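Local coordinates for protein sulfoquinovosidase (Escherichia coli, PDB 5AEG) that hydrolyses sulfoquinovosyl diacylglycerides and simple sulfoquinovosides to sulfoquinovose, releasing the plant sulfolipid headgroup for sulfoglycolysis, at residues 253-265 with 534-548. Sequence-based numbering, arbitrary orientation.
Sequences IYDGVTLGIQGGT and MRTHEGNRPGDNWQF
Thr258 and Thr536 lie on neighbouring parallel strands, 257-260 and 534-536, the first and last of the TIM barrel, so their pairing closes the eight-stranded barrel of the family 31 catalytic domain. Backbone bonds run from Thr258 N to Met534 O (2.9 Å) and from Thr536 N to Thr258 O (3.1 Å). A side chain then takes over: Thr536 OG1, set between its own backbone N and carbonyl carbon (chi1 79°), accepts Gly260 N at 2.8 Å, and a water joins this hydroxyl to Gly260 O.

Beyond the strand ends, the Glu538 carboxylate holds Gln262 at two points. Gln262 NE2 reaches OE1 of Glu538 from above the carboxylate plane (3.0 Å), while Gln262 N makes only a weak bond to Glu538 OE2. An alanine in place of Glu538 would probably leave the Gln262 amide freer to turn, close to substrate-binding Gln288. His537, whose ND1 accepts Gly539 N, is itself a substrate-binding residue.

Apolar packing centres on Phe548, which, like Leu259, also touches Met275 of helix 265-277. Ile261 CG1 meets the ring at its edge, 3.9 Å from CZ of Phe548, whereas Leu259 CD2 sits over the middle of one face, 3.7 Å from the Phe548 ring centroid.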
# COMPACT_ATOMS: atom_id res chain seq x y z
N ILE A 253 -9.22 -13.88 -11.66
CA ILE A 253 -9.38 -12.48 -11.17
C ILE A 253 -10.09 -11.58 -12.16
O ILE A 253 -10.90 -10.76 -11.77
CB ILE A 253 -8.03 -11.85 -10.76
CG1 ILE A 253 -7.42 -12.62 -9.59
CG2 ILE A 253 -8.26 -10.39 -10.34
CD1 ILE A 253 -8.09 -12.44 -8.24
N TYR A 254 -9.89 -11.85 -13.44
CA TYR A 254 -10.49 -11.07 -14.50
C TYR A 254 -11.94 -11.41 -14.83
O TYR A 254 -12.56 -10.74 -15.68
CB TYR A 254 -9.64 -11.24 -15.78
CG TYR A 254 -8.19 -10.98 -15.57
CD1 TYR A 254 -7.70 -9.73 -15.45
CD2 TYR A 254 -7.29 -12.02 -15.56
CE1 TYR A 254 -6.34 -9.51 -15.23
CE2 TYR A 254 -5.95 -11.82 -15.34
CZ TYR A 254 -5.49 -10.54 -15.17
OH TYR A 254 -4.18 -10.35 -14.94
N ASP A 255 -12.48 -12.45 -14.19
CA ASP A 255 -13.75 -13.02 -14.63
C ASP A 255 -14.99 -12.44 -13.94
O ASP A 255 -16.15 -12.84 -14.25
CB ASP A 255 -13.73 -14.52 -14.53
CG ASP A 255 -12.73 -15.13 -15.44
OD1 ASP A 255 -12.28 -14.53 -16.43
OD2 ASP A 255 -12.35 -16.25 -15.15
N GLY A 256 -14.79 -11.48 -13.05
CA GLY A 256 -15.93 -10.77 -12.49
C GLY A 256 -15.65 -10.18 -11.13
O GLY A 256 -14.49 -10.04 -10.75
N VAL A 257 -16.74 -9.86 -10.40
CA VAL A 257 -16.62 -9.26 -9.04
C VAL A 257 -16.58 -10.34 -8.03
O VAL A 257 -17.31 -11.35 -8.16
CB VAL A 257 -17.74 -8.26 -8.73
CG1 VAL A 257 -19.15 -8.85 -8.71
CG2 VAL A 257 -17.47 -7.54 -7.41
N THR A 258 -15.75 -10.13 -7.00
CA THR A 258 -15.74 -10.98 -5.80
C THR A 258 -16.72 -10.34 -4.79
O THR A 258 -16.54 -9.18 -4.34
CB THR A 258 -14.32 -11.13 -5.25
OG1 THR A 258 -13.51 -11.87 -6.17
CG2 THR A 258 -14.32 -11.81 -3.83
N LEU A 259 -17.75 -11.08 -4.37
CA LEU A 259 -18.78 -10.51 -3.52
C LEU A 259 -18.40 -10.68 -2.08
O LEU A 259 -18.11 -11.81 -1.64
CB LEU A 259 -20.12 -11.20 -3.75
CG LEU A 259 -20.69 -11.10 -5.12
CD1 LEU A 259 -21.85 -12.09 -5.27
CD2 LEU A 259 -21.18 -9.73 -5.45
N GLY A 260 -18.36 -9.56 -1.32
CA GLY A 260 -18.05 -9.56 0.16
C GLY A 260 -19.35 -9.84 0.83
O GLY A 260 -20.31 -9.07 0.72
N ILE A 261 -19.39 -11.01 1.46
CA ILE A 261 -20.58 -11.49 2.15
C ILE A 261 -20.19 -12.04 3.55
O ILE A 261 -19.18 -12.65 3.68
CB ILE A 261 -21.30 -12.56 1.35
CG1 ILE A 261 -21.58 -12.11 -0.12
CG2 ILE A 261 -22.60 -12.94 2.08
CD1 ILE A 261 -22.04 -13.22 -1.06
N GLN A 262 -21.02 -11.77 4.55
CA GLN A 262 -20.90 -12.41 5.85
C GLN A 262 -22.28 -13.03 6.18
O GLN A 262 -23.29 -12.70 5.56
CB GLN A 262 -20.51 -11.37 6.88
CG GLN A 262 -19.17 -10.70 6.60
CD GLN A 262 -18.78 -9.62 7.59
OE1 GLN A 262 -17.96 -9.86 8.49
NE2 GLN A 262 -19.29 -8.45 7.41
N GLY A 263 -22.29 -13.91 7.15
CA GLY A 263 -23.54 -14.45 7.67
C GLY A 263 -23.83 -15.90 7.38
O GLY A 263 -24.97 -16.37 7.68
N GLY A 264 -22.86 -16.59 6.79
CA GLY A 264 -22.84 -18.01 6.63
C GLY A 264 -23.18 -18.55 5.22
O GLY A 264 -23.39 -17.80 4.27
N THR A 265 -23.11 -19.86 5.07
CA THR A 265 -23.09 -20.53 3.77
C THR A 265 -24.29 -20.24 2.98
O THR A 265 -24.22 -19.95 1.77
CB THR A 265 -23.02 -22.07 3.96
OG1 THR A 265 -21.96 -22.31 4.85
CG2 THR A 265 -22.68 -22.81 2.64
N MET A 534 -12.04 -6.33 -8.86
CA MET A 534 -13.31 -5.88 -8.36
C MET A 534 -13.74 -6.74 -7.16
O MET A 534 -13.89 -7.96 -7.30
CB MET A 534 -14.40 -6.01 -9.42
CG MET A 534 -14.19 -5.08 -10.61
SD MET A 534 -15.62 -4.97 -11.68
CE MET A 534 -16.86 -3.98 -10.78
N ARG A 535 -13.91 -6.10 -5.99
CA ARG A 535 -14.25 -6.83 -4.75
C ARG A 535 -14.99 -5.88 -3.85
O ARG A 535 -14.54 -4.73 -3.68
CB ARG A 535 -12.99 -7.37 -4.04
CG ARG A 535 -13.35 -8.08 -2.72
CD ARG A 535 -12.16 -8.45 -1.89
NE ARG A 535 -11.28 -7.27 -1.62
CZ ARG A 535 -11.56 -6.33 -0.73
NH1 ARG A 535 -12.71 -6.32 -0.01
NH2 ARG A 535 -10.73 -5.29 -0.54
N THR A 536 -16.17 -6.31 -3.35
CA THR A 536 -16.95 -5.53 -2.46
C THR A 536 -16.67 -5.81 -0.98
O THR A 536 -15.89 -6.74 -0.62
CB THR A 536 -18.45 -5.71 -2.75
OG1 THR A 536 -18.92 -6.92 -2.21
CG2 THR A 536 -18.77 -5.67 -4.25
N HIS A 537 -17.18 -4.93 -0.15
CA HIS A 537 -17.06 -5.07 1.31
C HIS A 537 -18.37 -4.62 1.93
O HIS A 537 -18.92 -3.59 1.54
CB HIS A 537 -15.94 -4.16 1.88
CG HIS A 537 -15.35 -4.65 3.18
ND1 HIS A 537 -16.11 -5.00 4.28
CD2 HIS A 537 -14.05 -4.86 3.56
CE1 HIS A 537 -15.34 -5.38 5.27
NE2 HIS A 537 -14.08 -5.33 4.86
N GLU A 538 -18.89 -5.37 2.91
CA GLU A 538 -20.07 -4.85 3.61
C GLU A 538 -19.84 -3.62 4.47
O GLU A 538 -20.76 -2.83 4.72
CB GLU A 538 -20.72 -5.95 4.44
CG GLU A 538 -21.23 -7.12 3.60
CD GLU A 538 -21.96 -8.21 4.45
OE1 GLU A 538 -21.78 -8.23 5.69
OE2 GLU A 538 -22.67 -9.08 3.83
N GLY A 539 -18.59 -3.36 4.85
CA GLY A 539 -18.24 -2.31 5.84
C GLY A 539 -18.35 -2.82 7.27
O GLY A 539 -18.93 -3.89 7.53
N ASN A 540 -17.87 -2.05 8.22
CA ASN A 540 -17.86 -2.55 9.62
C ASN A 540 -19.25 -2.64 10.25
O ASN A 540 -19.40 -3.40 11.22
CB ASN A 540 -16.95 -1.78 10.56
CG ASN A 540 -17.27 -0.32 10.63
OD1 ASN A 540 -17.16 0.36 9.65
ND2 ASN A 540 -17.78 0.16 11.78
N ARG A 541 -20.19 -1.87 9.74
CA ARG A 541 -21.67 -1.83 10.18
C ARG A 541 -22.57 -2.10 8.99
O ARG A 541 -23.12 -1.15 8.36
CB ARG A 541 -22.03 -0.53 10.84
CG ARG A 541 -21.39 -0.29 12.23
CD ARG A 541 -21.83 1.10 12.75
NE ARG A 541 -21.06 1.46 13.95
CZ ARG A 541 -20.97 2.68 14.51
NH1 ARG A 541 -21.54 3.74 13.96
NH2 ARG A 541 -20.24 2.83 15.61
N PRO A 542 -22.64 -3.36 8.60
CA PRO A 542 -23.28 -3.69 7.32
C PRO A 542 -24.70 -3.18 7.14
O PRO A 542 -25.11 -2.70 6.05
CB PRO A 542 -23.23 -5.21 7.32
CG PRO A 542 -22.01 -5.55 8.12
CD PRO A 542 -22.04 -4.54 9.23
N GLY A 543 -25.46 -3.23 8.25
CA GLY A 543 -26.86 -2.70 8.22
C GLY A 543 -27.01 -1.25 7.99
O GLY A 543 -28.09 -0.82 7.64
N ASP A 544 -25.96 -0.44 8.13
CA ASP A 544 -26.05 0.97 7.89
C ASP A 544 -25.70 1.35 6.46
O ASP A 544 -25.82 2.49 6.10
CB ASP A 544 -25.09 1.76 8.78
CG ASP A 544 -25.54 1.78 10.27
OD1 ASP A 544 -26.67 1.36 10.54
OD2 ASP A 544 -24.75 2.23 11.10
N ASN A 545 -25.20 0.42 5.69
CA ASN A 545 -24.69 0.75 4.36
C ASN A 545 -25.55 0.13 3.27
O ASN A 545 -25.98 -1.02 3.38
CB ASN A 545 -23.26 0.11 4.27
CG ASN A 545 -22.21 0.85 5.13
OD1 ASN A 545 -22.32 2.03 5.40
ND2 ASN A 545 -21.20 0.13 5.51
N TRP A 546 -25.62 0.82 2.15
CA TRP A 546 -26.20 0.26 0.90
C TRP A 546 -25.27 -0.79 0.36
O TRP A 546 -24.03 -0.58 0.33
CB TRP A 546 -26.43 1.37 -0.10
CG TRP A 546 -27.33 0.98 -1.19
CD1 TRP A 546 -27.03 0.43 -2.40
CD2 TRP A 546 -28.75 1.03 -1.10
NE1 TRP A 546 -28.20 0.18 -3.12
CE2 TRP A 546 -29.28 0.54 -2.33
CE3 TRP A 546 -29.62 1.46 -0.10
CZ2 TRP A 546 -30.66 0.46 -2.58
CZ3 TRP A 546 -31.04 1.40 -0.36
CH2 TRP A 546 -31.52 0.88 -1.56
N GLN A 547 -25.81 -1.96 0.03
CA GLN A 547 -25.05 -3.06 -0.47
C GLN A 547 -25.31 -3.41 -1.90
O GLN A 547 -26.26 -2.89 -2.51
CB GLN A 547 -25.31 -4.30 0.40
CG GLN A 547 -25.12 -4.07 1.90
CD GLN A 547 -23.67 -3.70 2.34
OE1 GLN A 547 -22.68 -3.80 1.58
NE2 GLN A 547 -23.55 -3.35 3.63
N PHE A 548 -24.47 -4.31 -2.44
CA PHE A 548 -24.52 -4.66 -3.90
C PHE A 548 -25.89 -5.19 -4.39
O PHE A 548 -26.17 -5.16 -5.58
CB PHE A 548 -23.41 -5.61 -4.26
CG PHE A 548 -23.42 -6.94 -3.57
CD1 PHE A 548 -24.40 -7.89 -3.85
CD2 PHE A 548 -22.39 -7.27 -2.67
CE1 PHE A 548 -24.39 -9.14 -3.24
CE2 PHE A 548 -22.37 -8.51 -2.04
CZ PHE A 548 -23.34 -9.46 -2.34
O HOH W 1 -12.09 -9.15 -9.84
O HOH W 2 -20.13 -6.44 0.10
O HOH W 3 -23.24 -8.89 1.29
O HOH W 4 -18.57 -6.21 9.06
O HOH W 5 -24.50 -10.62 4.34